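Local atomic coordinates of ABC transporter sugar binding protein (Xanthomonas axonopodis pv. citri, PDB entry 3UOR), a protein that probably binds maltose or related sugars in the periplasm and delivers them to an ABC importer for uptake. Residues V48-F51 / E52-P56; G216-G220 / A221-K225; V247-V250 / W251-F254; A316-K319 / L320-L324; Q382-R385 / L386-R390. One frame throughout, in Å; residues are numbered along the deposited sequence.

Contact 1: residues V48-F51 / E52-P56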
loop_
_atom_site.group_PDB
_atom_site.type_symbol
_atom_site.label_atom_id
_atom_site.label_comp_id
_atom_site.label_asym_id
_atom_site.label_seq_id
_atom_site.Cartn_x
_atom_site.Cartn_y
_atom_site.Cartn_z
ATOM N N VAL A 48 21.652 -9.483 1.687
ATOM C CA VAL A 48 22.757 -9.139 0.791
ATOM C C VAL A 48 23.994 -9.958 1.150
ATOM O O VAL A 48 24.843 -10.222 0.295
ATOM C CB VAL A 48 23.091 -7.620 0.745
ATOM C CG1 VAL A 48 21.842 -6.812 0.578
ATOM C CG2 VAL A 48 23.835 -7.181 1.991
ATOM N N ALA A 49 24.079 -10.377 2.411
ATOM C CA ALA A 49 25.169 -11.244 2.843
ATOM C C ALA A 49 25.271 -12.443 1.906
ATOM O O ALA A 49 26.353 -12.766 1.420
ATOM C CB ALA A 49 24.967 -11.692 4.289
ATOM N N ASP A 50 24.140 -13.092 1.635
ATOM C CA ASP A 50 24.137 -14.232 0.719
ATOM C C ASP A 50 24.358 -13.815 -0.737
ATOM O O ASP A 50 24.814 -14.616 -1.547
ATOM C CB ASP A 50 22.841 -15.027 0.853
ATOM C CG ASP A 50 22.693 -16.087 -0.215
ATOM O OD1 ASP A 50 22.031 -15.819 -1.233
ATOM O OD2 ASP A 50 23.222 -17.198 -0.035
ATOM N N PHE A 51 24.024 -12.571 -1.076
ATOM C CA PHE A 51 24.263 -12.071 -2.431
ATOM C C PHE A 51 25.755 -11.857 -2.658
ATOM O O PHE A 51 26.280 -12.161 -3.734
ATOM C CB PHE A 51 23.504 -10.767 -2.684
ATOM C CG PHE A 51 23.943 -10.018 -3.935
ATOM C CD1 PHE A 51 23.463 -10.382 -5.186
ATOM C CD2 PHE A 51 24.800 -8.926 -3.847
ATOM C CE1 PHE A 51 23.850 -9.687 -6.338
ATOM C CE2 PHE A 51 25.196 -8.226 -4.994
ATOM C CZ PHE A 51 24.714 -8.608 -6.240
ATOM N N GLU A 52 26.423 -11.318 -1.640
ATOM C CA GLU A 52 27.863 -11.111 -1.676
ATOM C C GLU A 52 28.587 -12.452 -1.719
ATOM O O GLU A 52 29.533 -12.634 -2.478
ATOM C CB GLU A 52 28.316 -10.328 -0.452
ATOM C CG GLU A 52 27.951 -8.865 -0.486
ATOM C CD GLU A 52 28.409 -8.145 0.760
ATOM O OE1 GLU A 52 28.485 -6.897 0.743
ATOM O OE2 GLU A 52 28.699 -8.831 1.762
ATOM N N LYS A 53 28.131 -13.391 -0.901
ATOM C CA LYS A 53 28.710 -14.723 -0.897
ATOM C C LYS A 53 28.285 -15.527 -2.132
ATOM O O LYS A 53 28.462 -16.742 -2.180
ATOM C CB LYS A 53 28.360 -15.460 0.403
ATOM C CG LYS A 53 29.144 -16.746 0.614
ATOM C CD LYS A 53 29.469 -16.975 2.085
ATOM C CE LYS A 53 28.208 -17.047 2.931
ATOM N NZ LYS A 53 28.202 -18.280 3.759
ATOM N N GLN A 54 27.721 -14.848 -3.129
ATOM C CA GLN A 54 27.425 -15.478 -4.415
ATOM C C GLN A 54 28.035 -14.631 -5.521
ATOM O O GLN A 54 28.090 -15.044 -6.680
ATOM C CB GLN A 54 25.917 -15.582 -4.659
ATOM C CG GLN A 54 25.224 -16.810 -4.099
ATOM C CD GLN A 54 23.752 -16.859 -4.494
ATOM O OE1 GLN A 54 23.411 -16.704 -5.667
ATOM N NE2 GLN A 54 22.874 -17.067 -3.514
ATOM N N ASN A 55 28.459 -13.427 -5.151
ATOM C CA ASN A 55 29.064 -12.470 -6.076
ATOM C C ASN A 55 30.201 -11.752 -5.338
ATOM O O ASN A 55 30.037 -10.613 -4.893
ATOM C CB ASN A 55 28.028 -11.440 -6.577
ATOM C CG ASN A 55 26.887 -12.070 -7.389
ATOM O OD1 ASN A 55 25.798 -12.339 -6.866
ATOM N ND2 ASN A 55 27.130 -12.280 -8.674
ATOM N N PRO A 56 31.356 -12.428 -5.192
ATOM C CA PRO A 56 32.475 -11.951 -4.360
ATOM C C PRO A 56 33.217 -10.723 -4.912
ATOM O O PRO A 56 33.977 -10.083 -4.177
ATOM C CB PRO A 56 33.404 -13.167 -4.293
ATOM C CG PRO A 56 33.101 -13.933 -5.534
ATOM C CD PRO A 56 31.637 -13.740 -5.802
#
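The C-terminal end of helix 39-52 is where Val48 and Ala49 meet Glu52 and Lys53, in the last regular turn before the chain leaves for strand 58-64. Glu52 N donates to Val48 O at 2.7 Å, and Lys53 N to Ala49 O at 3.0 Å. Lys53 is the first residue to leave helical geometry, and beyond it the bonding shortens to a weak bond from Gln54 N to Phe51 O, 3.1 Å long. The extended side chain of Glu52 runs back alongside the preceding turn, its CG 3.5 Å from Val48 O. With CG anti to the backbone N (chi1 171°), the Asp50 carboxylate swings toward the Gln54 amide, and the two planes stand 79° apart; Asp50 OD1 is also hydrogen-bonded to the hydroxyl of Tyr323. On the buried side, Phe51 packs on Ile58 and Val60 of strand 58-64 and on Leu320 of helix 314-324, while Glu52 OE1 accepts from Val60 N, tying the helix end to the strand that follows it.

Contact 2: residues G216-G220 / A221-K225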
loop_
_atom_site.group_PDB
_atom_site.type_symbol
_atom_site.label_atom_id
_atom_site.label_comp_id
_atom_site.label_asym_id
_atom_site.label_seq_id
_atom_site.Cartn_x
_atom_site.Cartn_y
_atom_site.Cartn_z
ATOM N N GLY A 216 -8.986 17.902 -9.522
ATOM C CA GLY A 216 -9.533 16.871 -8.662
ATOM C C GLY A 216 -10.815 16.340 -9.280
ATOM O O GLY A 216 -11.495 17.060 -9.992
ATOM N N ASN A 217 -11.139 15.080 -9.027
ATOM C CA ASN A 217 -12.379 14.517 -9.518
ATOM C C ASN A 217 -13.124 13.892 -8.369
ATOM O O ASN A 217 -13.802 12.879 -8.551
ATOM C CB ASN A 217 -12.130 13.450 -10.591
ATOM C CG ASN A 217 -13.410 13.035 -11.302
ATOM O OD1 ASN A 217 -14.263 13.863 -11.583
ATOM N ND2 ASN A 217 -13.541 11.751 -11.599
ATOM N N PHE A 218 -13.007 14.492 -7.188
ATOM C CA PHE A 218 -13.684 13.965 -6.010
ATOM C C PHE A 218 -15.186 14.227 -6.043
ATOM O O PHE A 218 -15.965 13.553 -5.357
ATOM C CB PHE A 218 -13.008 14.452 -4.726
ATOM C CG PHE A 218 -11.603 13.919 -4.562
ATOM C CD1 PHE A 218 -11.368 12.753 -3.851
ATOM C CD2 PHE A 218 -10.533 14.559 -5.159
ATOM C CE1 PHE A 218 -10.080 12.239 -3.711
ATOM C CE2 PHE A 218 -9.248 14.063 -5.027
ATOM C CZ PHE A 218 -9.019 12.895 -4.303
ATOM N N ARG A 219 -15.598 15.174 -6.880
ATOM C CA ARG A 219 -17.020 15.379 -7.143
ATOM C C ARG A 219 -17.617 14.315 -8.074
ATOM O O ARG A 219 -18.834 14.287 -8.316
ATOM C CB ARG A 219 -17.251 16.766 -7.740
ATOM C CG ARG A 219 -17.296 17.886 -6.686
ATOM C CD ARG A 219 -17.354 19.236 -7.357
ATOM N NE ARG A 219 -16.129 19.508 -8.096
ATOM C CZ ARG A 219 -15.934 20.598 -8.821
ATOM N NH1 ARG A 219 -16.895 21.511 -8.911
ATOM N NH2 ARG A 219 -14.784 20.765 -9.461
ATOM N N GLY A 220 -16.761 13.461 -8.624
ATOM C CA GLY A 220 -17.221 12.401 -9.519
ATOM C C GLY A 220 -18.060 11.359 -8.802
ATOM O O GLY A 220 -18.027 11.273 -7.566
ATOM N N ALA A 221 -18.811 10.568 -9.570
ATOM C CA ALA A 221 -19.677 9.528 -8.997
ATOM C C ALA A 221 -18.939 8.533 -8.105
ATOM O O ALA A 221 -19.442 8.124 -7.061
ATOM C CB ALA A 221 -20.450 8.782 -10.106
ATOM N N GLY A 222 -17.741 8.138 -8.517
ATOM C CA GLY A 222 -17.023 7.105 -7.798
ATOM C C GLY A 222 -16.662 7.546 -6.399
ATOM O O GLY A 222 -16.959 6.850 -5.413
ATOM N N PHE A 223 -16.018 8.703 -6.284
ATOM C CA PHE A 223 -15.666 9.143 -4.935
ATOM C C PHE A 223 -16.901 9.358 -4.053
ATOM O O PHE A 223 -16.903 8.975 -2.868
ATOM C CB PHE A 223 -14.740 10.353 -4.886
ATOM C CG PHE A 223 -14.274 10.650 -3.489
ATOM C CD1 PHE A 223 -13.361 9.808 -2.865
ATOM C CD2 PHE A 223 -14.808 11.703 -2.764
ATOM C CE1 PHE A 223 -12.951 10.036 -1.562
ATOM C CE2 PHE A 223 -14.393 11.953 -1.452
ATOM C CZ PHE A 223 -13.480 11.111 -0.845
ATOM N N ARG A 224 -17.963 9.917 -4.631
ATOM C CA ARG A 224 -19.205 10.085 -3.880
ATOM C C ARG A 224 -19.748 8.756 -3.370
ATOM O O ARG A 224 -20.305 8.689 -2.269
ATOM C CB ARG A 224 -20.269 10.782 -4.722
ATOM C CG ARG A 224 -19.965 12.249 -5.005
ATOM C CD ARG A 224 -21.068 12.807 -5.884
ATOM N NE ARG A 224 -20.862 14.188 -6.329
ATOM C CZ ARG A 224 -21.360 15.251 -5.704
ATOM N NH1 ARG A 224 -22.048 15.099 -4.582
ATOM N NH2 ARG A 224 -21.171 16.456 -6.199
ATOM N N LYS A 225 -19.604 7.697 -4.166
ATOM C CA LYS A 225 -20.120 6.377 -3.767
ATOM C C LYS A 225 -19.232 5.846 -2.618
ATOM O O LYS A 225 -19.723 5.354 -1.601
ATOM C CB LYS A 225 -20.129 5.416 -4.964
ATOM C CG LYS A 225 -20.976 4.155 -4.806
ATOM C CD LYS A 225 -20.658 3.151 -5.937
ATOM C CE LYS A 225 -21.724 2.064 -6.141
ATOM N NZ LYS A 225 -21.892 1.119 -5.010
HETATM O O HOH W 1 -14.717 9.916 -8.431
#
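Arg219 O is held by Arg224 NE in a hydrogen bond of 2.8 Å. The acceptor lies close to the guanidinium plane, at its edge, whereas seen from the carbonyl the donor stands above the plane, 42° out of it, and is not directed at a lone pair. A chi1 of -69° and the extended run from CG to NE carry the Arg224 side chain back past the helix start to the Arg219 carbonyl. On the way Arg224 CG passes 3.4 Å from Gly220 O, which accepts from Arg224 N at 3.2 Å. One arginine thus bonds two successive carbonyls, and its NH1 goes on to a salt bridge with Asp399. Arg219 points its own charge elsewhere, to Asp406.

On the buried side the rings of Phe218 and Phe223 form a T-shaped pair, with planes at 82° and centroids 4.9 Å apart. Phe218 CD1 stands over the centre of the Phe223 face, 3.6 Å from Phe223 CG. A water accepts from Phe223 N at 2.8 Å and lies 3.1 Å from Asn217 O, spanning the entrance to the helix. The arrangement is that of a type I beta turn, Asn217 to Gly220, running directly into a helix: Gly220 closes the turn and serves as the N-cap residue of helix 221-235.

Contact 3: residues V247-V250 / W251-F254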
loop_
_atom_site.group_PDB
_atom_site.type_symbol
_atom_site.label_atom_id
_atom_site.label_comp_id
_atom_site.label_asym_id
_atom_site.label_seq_id
_atom_site.Cartn_x
_atom_site.Cartn_y
_atom_site.Cartn_z
ATOM N N VAL A 247 -7.444 4.575 20.328
ATOM C CA VAL A 247 -7.502 3.142 20.573
ATOM C C VAL A 247 -6.328 2.783 21.473
ATOM O O VAL A 247 -5.212 3.259 21.259
ATOM C CB VAL A 247 -7.445 2.331 19.264
ATOM C CG1 VAL A 247 -7.633 0.848 19.552
ATOM C CG2 VAL A 247 -8.516 2.828 18.311
ATOM N N SER A 248 -6.570 1.968 22.494
ATOM C CA SER A 248 -5.483 1.606 23.399
ATOM C C SER A 248 -4.421 0.782 22.658
ATOM O O SER A 248 -3.270 1.213 22.513
ATOM C CB SER A 248 -6.009 0.872 24.642
ATOM O OG SER A 248 -6.833 -0.225 24.288
ATOM N N ASN A 249 -4.831 -0.381 22.161
ATOM C CA ASN A 249 -3.930 -1.297 21.480
ATOM C C ASN A 249 -4.711 -2.118 20.446
ATOM O O ASN A 249 -5.581 -2.906 20.821
ATOM C CB ASN A 249 -3.282 -2.204 22.519
ATOM C CG ASN A 249 -2.328 -3.190 21.912
ATOM O OD1 ASN A 249 -2.728 -4.086 21.169
ATOM N ND2 ASN A 249 -1.048 -3.039 22.229
ATOM N N VAL A 250 -4.421 -1.932 19.154
ATOM C CA VAL A 250 -5.283 -2.510 18.119
ATOM C C VAL A 250 -5.350 -4.021 18.211
ATOM O O VAL A 250 -6.386 -4.610 17.935
ATOM C CB VAL A 250 -4.903 -2.078 16.688
ATOM C CG1 VAL A 250 -5.034 -0.560 16.540
ATOM C CG2 VAL A 250 -3.490 -2.548 16.330
ATOM N N TRP A 251 -4.263 -4.654 18.632
ATOM C CA TRP A 251 -4.256 -6.113 18.702
ATOM C C TRP A 251 -5.060 -6.644 19.883
ATOM O O TRP A 251 -5.862 -7.574 19.738
ATOM C CB TRP A 251 -2.821 -6.651 18.678
ATOM C CG TRP A 251 -2.051 -6.049 17.549
ATOM C CD1 TRP A 251 -2.252 -6.264 16.213
ATOM C CD2 TRP A 251 -0.985 -5.095 17.644
ATOM N NE1 TRP A 251 -1.372 -5.510 15.476
ATOM C CE2 TRP A 251 -0.583 -4.786 16.327
ATOM C CE3 TRP A 251 -0.326 -4.480 18.716
ATOM C CZ2 TRP A 251 0.455 -3.901 16.052
ATOM C CZ3 TRP A 251 0.693 -3.595 18.442
ATOM C CH2 TRP A 251 1.075 -3.311 17.116
ATOM N N TYR A 252 -4.882 -6.043 21.052
ATOM C CA TYR A 252 -5.632 -6.494 22.218
ATOM C C TYR A 252 -7.120 -6.186 22.124
ATOM O O TYR A 252 -7.942 -7.038 22.441
ATOM C CB TYR A 252 -5.010 -5.970 23.506
ATOM C CG TYR A 252 -3.662 -6.608 23.739
ATOM C CD1 TYR A 252 -3.523 -7.999 23.717
ATOM C CD2 TYR A 252 -2.523 -5.835 23.952
ATOM C CE1 TYR A 252 -2.297 -8.600 23.920
ATOM C CE2 TYR A 252 -1.287 -6.431 24.155
ATOM C CZ TYR A 252 -1.185 -7.812 24.137
ATOM O OH TYR A 252 0.032 -8.414 24.339
ATOM N N GLU A 253 -7.471 -4.993 21.655
ATOM C CA GLU A 253 -8.879 -4.667 21.437
ATOM C C GLU A 253 -9.546 -5.677 20.499
ATOM O O GLU A 253 -10.689 -6.097 20.722
ATOM C CB GLU A 253 -9.032 -3.245 20.901
ATOM C CG GLU A 253 -8.585 -2.162 21.876
ATOM C CD GLU A 253 -9.493 -2.033 23.097
ATOM O OE1 GLU A 253 -9.509 -0.936 23.694
ATOM O OE2 GLU A 253 -10.194 -3.011 23.456
ATOM N N PHE A 254 -8.818 -6.071 19.458
ATOM C CA PHE A 254 -9.301 -7.054 18.493
ATOM C C PHE A 254 -9.578 -8.380 19.196
ATOM O O PHE A 254 -10.679 -8.933 19.083
ATOM C CB PHE A 254 -8.261 -7.213 17.383
ATOM C CG PHE A 254 -8.574 -8.283 16.362
ATOM C CD1 PHE A 254 -9.319 -7.993 15.234
ATOM C CD2 PHE A 254 -8.039 -9.559 16.490
ATOM C CE1 PHE A 254 -9.557 -8.975 14.264
ATOM C CE2 PHE A 254 -8.279 -10.547 15.531
ATOM C CZ PHE A 254 -9.032 -10.256 14.420
#
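In Asn249 a fully trans chi1 (-180°) carries the side-chain amide toward the start of the helix, and chi2 then turns OD1 to the N-H groups of Trp251 and Tyr252. The bond from Tyr252 N is 2.9 Å long and nearly straight at 168°, its donor tilted from the carbonyl plane; the one from Trp251 N, 3.0 Å, is strongly bent and weak. Asn249 is therefore the N-cap, and its main-chain O takes the next amide, Glu253 N, at 2.9 Å. The amide group lies obliquely beside the Tyr252 ring, with planes 36° apart and Asn249 CG 3.3 Å from Tyr252 CD2.

Glu253 is bent at chi2, which carries its carboxylate round to Ser248. Ser248 OG donates to Glu253 OE1 at 2.8 Å, arriving from above the carboxylate plane. Val250 CG2 sits over one face of the Trp251 indole in a CH-pi contact, 3.6 Å from the centroid of the five-membered ring.

This turn fits between several elements. Val247 and Val250 lean on Leu188 of strand 187-188, and Val250 also on Tyr262 of strand 259-264, while Trp251 reaches helix 267-275, where Phe272 meets it edge-to-face and Arg275 makes a cation-pi contact.

Contact 4: residues A316-K319 / L320-L324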
loop_
_atom_site.group_PDB
_atom_site.type_symbol
_atom_site.label_atom_id
_atom_site.label_comp_id
_atom_site.label_asym_id
_atom_site.label_seq_id
_atom_site.Cartn_x
_atom_site.Cartn_y
_atom_site.Cartn_z
ATOM N N ALA A 316 26.291 -3.697 -11.887
ATOM C CA ALA A 316 26.408 -4.372 -10.594
ATOM C C ALA A 316 25.123 -4.082 -9.856
ATOM O O ALA A 316 24.538 -4.957 -9.221
ATOM C CB ALA A 316 27.598 -3.844 -9.801
ATOM N N SER A 317 24.687 -2.831 -9.960
ATOM C CA SER A 317 23.471 -2.366 -9.314
ATOM C C SER A 317 22.270 -3.167 -9.789
ATOM O O SER A 317 21.462 -3.599 -8.977
ATOM C CB SER A 317 23.264 -0.877 -9.588
ATOM O OG SER A 317 24.156 -0.105 -8.803
ATOM N N TRP A 318 22.164 -3.377 -11.099
ATOM C CA TRP A 318 21.071 -4.171 -11.618
ATOM C C TRP A 318 21.099 -5.592 -11.057
ATOM O O TRP A 318 20.061 -6.149 -10.726
ATOM C CB TRP A 318 21.085 -4.242 -13.138
ATOM C CG TRP A 318 20.128 -5.288 -13.590
ATOM C CD1 TRP A 318 20.429 -6.512 -14.114
ATOM C CD2 TRP A 318 18.701 -5.236 -13.488
ATOM N NE1 TRP A 318 19.269 -7.217 -14.372
ATOM C CE2 TRP A 318 18.198 -6.450 -13.999
ATOM C CE3 TRP A 318 17.796 -4.267 -13.036
ATOM C CZ2 TRP A 318 16.831 -6.723 -14.066
ATOM C CZ3 TRP A 318 16.446 -4.539 -13.101
ATOM C CH2 TRP A 318 15.975 -5.759 -13.614
ATOM N N LYS A 319 22.280 -6.192 -10.967
ATOM C CA LYS A 319 22.373 -7.570 -10.461
ATOM C C LYS A 319 21.814 -7.675 -9.047
ATOM O O LYS A 319 21.162 -8.657 -8.700
ATOM C CB LYS A 319 23.821 -8.084 -10.486
ATOM C CG LYS A 319 24.378 -8.352 -11.885
ATOM C CD LYS A 319 25.838 -8.790 -11.796
ATOM C CE LYS A 319 26.446 -9.112 -13.163
ATOM N NZ LYS A 319 26.151 -10.510 -13.587
ATOM N N LEU A 320 22.081 -6.668 -8.226
ATOM C CA LEU A 320 21.546 -6.661 -6.876
ATOM C C LEU A 320 20.013 -6.638 -6.903
ATOM O O LEU A 320 19.355 -7.328 -6.120
ATOM C CB LEU A 320 22.089 -5.473 -6.084
ATOM C CG LEU A 320 21.348 -5.195 -4.788
ATOM C CD1 LEU A 320 21.418 -6.383 -3.860
ATOM C CD2 LEU A 320 21.912 -3.959 -4.122
ATOM N N ILE A 321 19.441 -5.867 -7.819
ATOM C CA ILE A 321 17.989 -5.718 -7.856
ATOM C C ILE A 321 17.351 -7.002 -8.349
ATOM O O ILE A 321 16.297 -7.433 -7.859
ATOM C CB ILE A 321 17.548 -4.555 -8.752
ATOM C CG1 ILE A 321 17.855 -3.215 -8.077
ATOM C CG2 ILE A 321 16.061 -4.627 -9.006
ATOM C CD1 ILE A 321 17.407 -2.033 -8.892
ATOM N N GLU A 322 18.023 -7.618 -9.308
ATOM C CA GLU A 322 17.591 -8.871 -9.883
ATOM C C GLU A 322 17.595 -9.947 -8.816
ATOM O O GLU A 322 16.652 -10.724 -8.725
ATOM C CB GLU A 322 18.527 -9.264 -11.020
ATOM C CG GLU A 322 17.965 -10.340 -11.907
ATOM C CD GLU A 322 18.913 -10.697 -13.037
ATOM O OE1 GLU A 322 19.971 -11.292 -12.753
ATOM O OE2 GLU A 322 18.598 -10.388 -14.198
ATOM N N TYR A 323 18.654 -9.981 -8.008
ATOM C CA TYR A 323 18.756 -10.931 -6.897
ATOM C C TYR A 323 17.556 -10.774 -5.962
ATOM O O TYR A 323 16.923 -11.760 -5.578
ATOM C CB TYR A 323 20.062 -10.718 -6.124
ATOM C CG TYR A 323 20.177 -11.527 -4.845
ATOM C CD1 TYR A 323 20.637 -12.838 -4.860
ATOM C CD2 TYR A 323 19.834 -10.969 -3.623
ATOM C CE1 TYR A 323 20.740 -13.572 -3.685
ATOM C CE2 TYR A 323 19.925 -11.691 -2.446
ATOM C CZ TYR A 323 20.375 -12.987 -2.479
ATOM O OH TYR A 323 20.457 -13.688 -1.296
ATOM N N LEU A 324 17.236 -9.529 -5.617
ATOM C CA LEU A 324 16.124 -9.252 -4.718
ATOM C C LEU A 324 14.796 -9.511 -5.410
ATOM O O LEU A 324 13.754 -9.513 -4.763
ATOM C CB LEU A 324 16.184 -7.819 -4.202
ATOM C CG LEU A 324 17.345 -7.558 -3.248
ATOM C CD1 LEU A 324 17.378 -6.091 -2.850
ATOM C CD2 LEU A 324 17.226 -8.457 -2.024
#
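Trp318 and Glu322, one helical turn apart, are joined through both backbone and side chain. Glu322 N donates to Trp318 O at 2.9 Å. Outside the backbone, Trp318 NE1 gives a weak, bent bond to Glu322 OE2, 3.2 Å long with an angle of 141° at the hydrogen. The same OE2 is hydrogen-bonded to Ser113 OG, so this carboxylate oxygen has a partner on the helix and another in a loop. The Glu322 side chain leaves the backbone in a trans setting (chi1 -165°) and continues extended, sending the carboxylate past the nitrogen side of the indole; ring and carboxylate planes stand 77° apart, and CB lies over one ring face.

The other amides follow the helical pattern. Leu320 N reaches Ala316 O at 3.2 Å, Ile321 N reaches Ser317 O at 3.3 Å and Tyr323 N reaches Lys319 O at 2.9 Å. Ser317 OG bonds back to His313 O, the carbonyl four residues earlier. At its far end the Trp318 ring touches Ile321, Trp318 CZ3 lying 4.1 Å from Ile321 CG2.

Helix 314-324 packs on the sheet through Ser317, Leu320, Ile321 and Leu324, which rest against strands 30-36 and 303-307, as in the alpha/beta lobes of periplasmic binding proteins.

Contact 5: residues Q382-R385 / L386-R390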
loop_
_atom_site.group_PDB
_atom_site.type_symbol
_atom_site.label_atom_id
_atom_site.label_comp_id
_atom_site.label_asym_id
_atom_site.label_seq_id
_atom_site.Cartn_x
_atom_site.Cartn_y
_atom_site.Cartn_z
ATOM N N GLN A 382 -3.889 13.570 1.959
ATOM C CA GLN A 382 -4.004 14.246 3.243
ATOM C C GLN A 382 -5.233 15.158 3.284
ATOM O O GLN A 382 -5.946 15.169 4.275
ATOM C CB GLN A 382 -2.737 15.027 3.614
ATOM C CG GLN A 382 -1.535 14.137 4.005
ATOM C CD GLN A 382 -1.912 12.966 4.930
ATOM O OE1 GLN A 382 -2.787 13.088 5.794
ATOM N NE2 GLN A 382 -1.243 11.831 4.749
ATOM N N GLU A 383 -5.479 15.934 2.232
ATOM C CA GLU A 383 -6.710 16.739 2.187
ATOM C C GLU A 383 -7.938 15.828 2.230
ATOM O O GLU A 383 -8.885 16.099 2.955
ATOM C CB GLU A 383 -6.780 17.610 0.936
ATOM C CG GLU A 383 -5.681 18.662 0.856
ATOM C CD GLU A 383 -5.792 19.680 1.981
ATOM O OE1 GLU A 383 -6.930 20.002 2.376
ATOM O OE2 GLU A 383 -4.746 20.136 2.462
ATOM N N MET A 384 -7.907 14.730 1.476
ATOM C CA MET A 384 -9.072 13.871 1.388
ATOM C C MET A 384 -9.432 13.414 2.787
ATOM O O MET A 384 -10.589 13.405 3.167
ATOM C CB MET A 384 -8.803 12.638 0.519
ATOM C CG MET A 384 -9.868 11.531 0.686
ATOM S SD MET A 384 -9.399 10.054 -0.213
ATOM C CE MET A 384 -8.188 9.407 0.936
ATOM N N ARG A 385 -8.429 13.016 3.548
ATOM C CA ARG A 385 -8.674 12.447 4.852
ATOM C C ARG A 385 -9.186 13.517 5.840
ATOM O O ARG A 385 -10.009 13.229 6.716
ATOM C CB ARG A 385 -7.384 11.840 5.369
ATOM C CG ARG A 385 -7.516 11.291 6.736
ATOM C CD ARG A 385 -6.168 11.087 7.346
ATOM N NE ARG A 385 -5.509 12.325 7.752
ATOM C CZ ARG A 385 -5.998 13.171 8.650
ATOM N NH1 ARG A 385 -7.192 12.954 9.211
ATOM N NH2 ARG A 385 -5.298 14.251 8.968
ATOM N N LEU A 386 -8.702 14.748 5.700
ATOM C CA LEU A 386 -9.143 15.820 6.595
ATOM C C LEU A 386 -10.615 16.082 6.382
ATOM O O LEU A 386 -11.364 16.304 7.322
ATOM C CB LEU A 386 -8.373 17.119 6.348
ATOM C CG LEU A 386 -6.925 17.132 6.835
ATOM C CD1 LEU A 386 -6.268 18.482 6.544
ATOM C CD2 LEU A 386 -6.873 16.817 8.320
ATOM N N VAL A 387 -11.023 16.070 5.126
ATOM C CA VAL A 387 -12.409 16.326 4.772
ATOM C C VAL A 387 -13.293 15.187 5.232
ATOM O O VAL A 387 -14.375 15.415 5.757
ATOM C CB VAL A 387 -12.568 16.518 3.269
ATOM C CG1 VAL A 387 -13.988 16.318 2.874
ATOM C CG2 VAL A 387 -12.107 17.910 2.882
ATOM N N THR A 388 -12.837 13.950 5.066
ATOM C CA THR A 388 -13.706 12.827 5.413
ATOM C C THR A 388 -13.911 12.723 6.926
ATOM O O THR A 388 -14.989 12.366 7.388
ATOM C CB THR A 388 -13.194 11.481 4.840
ATOM O OG1 THR A 388 -11.899 11.196 5.386
ATOM C CG2 THR A 388 -13.086 11.566 3.334
ATOM N N GLU A 389 -12.881 13.033 7.702
ATOM C CA GLU A 389 -13.039 13.010 9.145
ATOM C C GLU A 389 -14.058 14.074 9.570
ATOM O O GLU A 389 -14.788 13.900 10.545
ATOM C CB GLU A 389 -11.708 13.241 9.827
ATOM C CG GLU A 389 -11.777 13.247 11.333
ATOM C CD GLU A 389 -10.415 13.453 11.953
ATOM O OE1 GLU A 389 -9.546 14.064 11.288
ATOM O OE2 GLU A 389 -10.207 13.011 13.096
ATOM N N ARG A 390 -14.132 15.162 8.816
ATOM C CA ARG A 390 -15.098 16.214 9.123
ATOM C C ARG A 390 -16.507 15.742 8.790
ATOM O O ARG A 390 -17.456 16.026 9.516
ATOM C CB ARG A 390 -14.783 17.478 8.333
ATOM C CG ARG A 390 -15.097 18.755 9.070
ATOM C CD ARG A 390 -14.087 19.818 8.672
ATOM N NE ARG A 390 -14.103 20.010 7.227
ATOM C CZ ARG A 390 -13.031 20.254 6.483
ATOM N NH1 ARG A 390 -11.828 20.338 7.044
ATOM N NH2 ARG A 390 -13.167 20.414 5.172
#
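Arg385 and Glu389 run alongside each other in the same direction, one turn apart on helix 377-394. Their flat ends are nevertheless turned strongly against each other, the guanidinium and carboxylate planes standing 73° apart. Glu389 OE1 comes to the edge of the guanidinium, near its plane, and forms a salt bridge with Arg385 NH1 at 3.3 Å; the hydrogen bond within it is bent and weak. Glu389 OE2 makes a second salt bridge, to Arg393. The bend of Arg385 at chi3 (74°) lays the guanidinium along the helix, where its NE gives a further weak bond to Gln382 OE1, 3.4 Å away, also at the edge. Two weakly bound in-plane acceptors, one from the preceding turn and one from the following, probably limit its rotation.

Leu386 crosses this arginine obliquely, its CD2 modelled tightly against Arg385 NH2, while Leu386 N lies over a face of the guanidinium. On another side of the helix Met384 CG and Thr388 CG2 meet at 4.2 Å, and Thr388 OG1 is hydrogen-bonded to Gln197 NE2. Backbone bonds such as Glu389 N to Arg385 O, 3.0 Å, carry the turn.

Around it, Met384 and Thr388 face Phe223 and Leu227 of helix 221-235, Met384 also meets Leu198 of helix 195-202, and Glu383 and Val387 lie against helix 398-412.

All five contacts are local turns, but their surroundings divide them. Contact 4 is the most buried; the others each have a partly exposed side. Contacts 1 and 4 touch, Phe51 packing on Tyr323, and so join helix 39-52 to helix 314-324. Across the chain's centre, contacts 2 and 5 form a second pair, Met384 joining contact 5 to the aromatic pair of contact 2. Contact 3 stands apart from both pairs, about 11 Å from contact 5 between nearest atoms. Chemistry follows position: contacts 2 and 3 open helices, one from an N-cap glycine that ends a beta turn, the other with an asparagine side chain capping two amides; contact 1 ends one, and contacts 4 and 5 lie within helices, bearing a weak tryptophan-glutamate bond and a salt bridge.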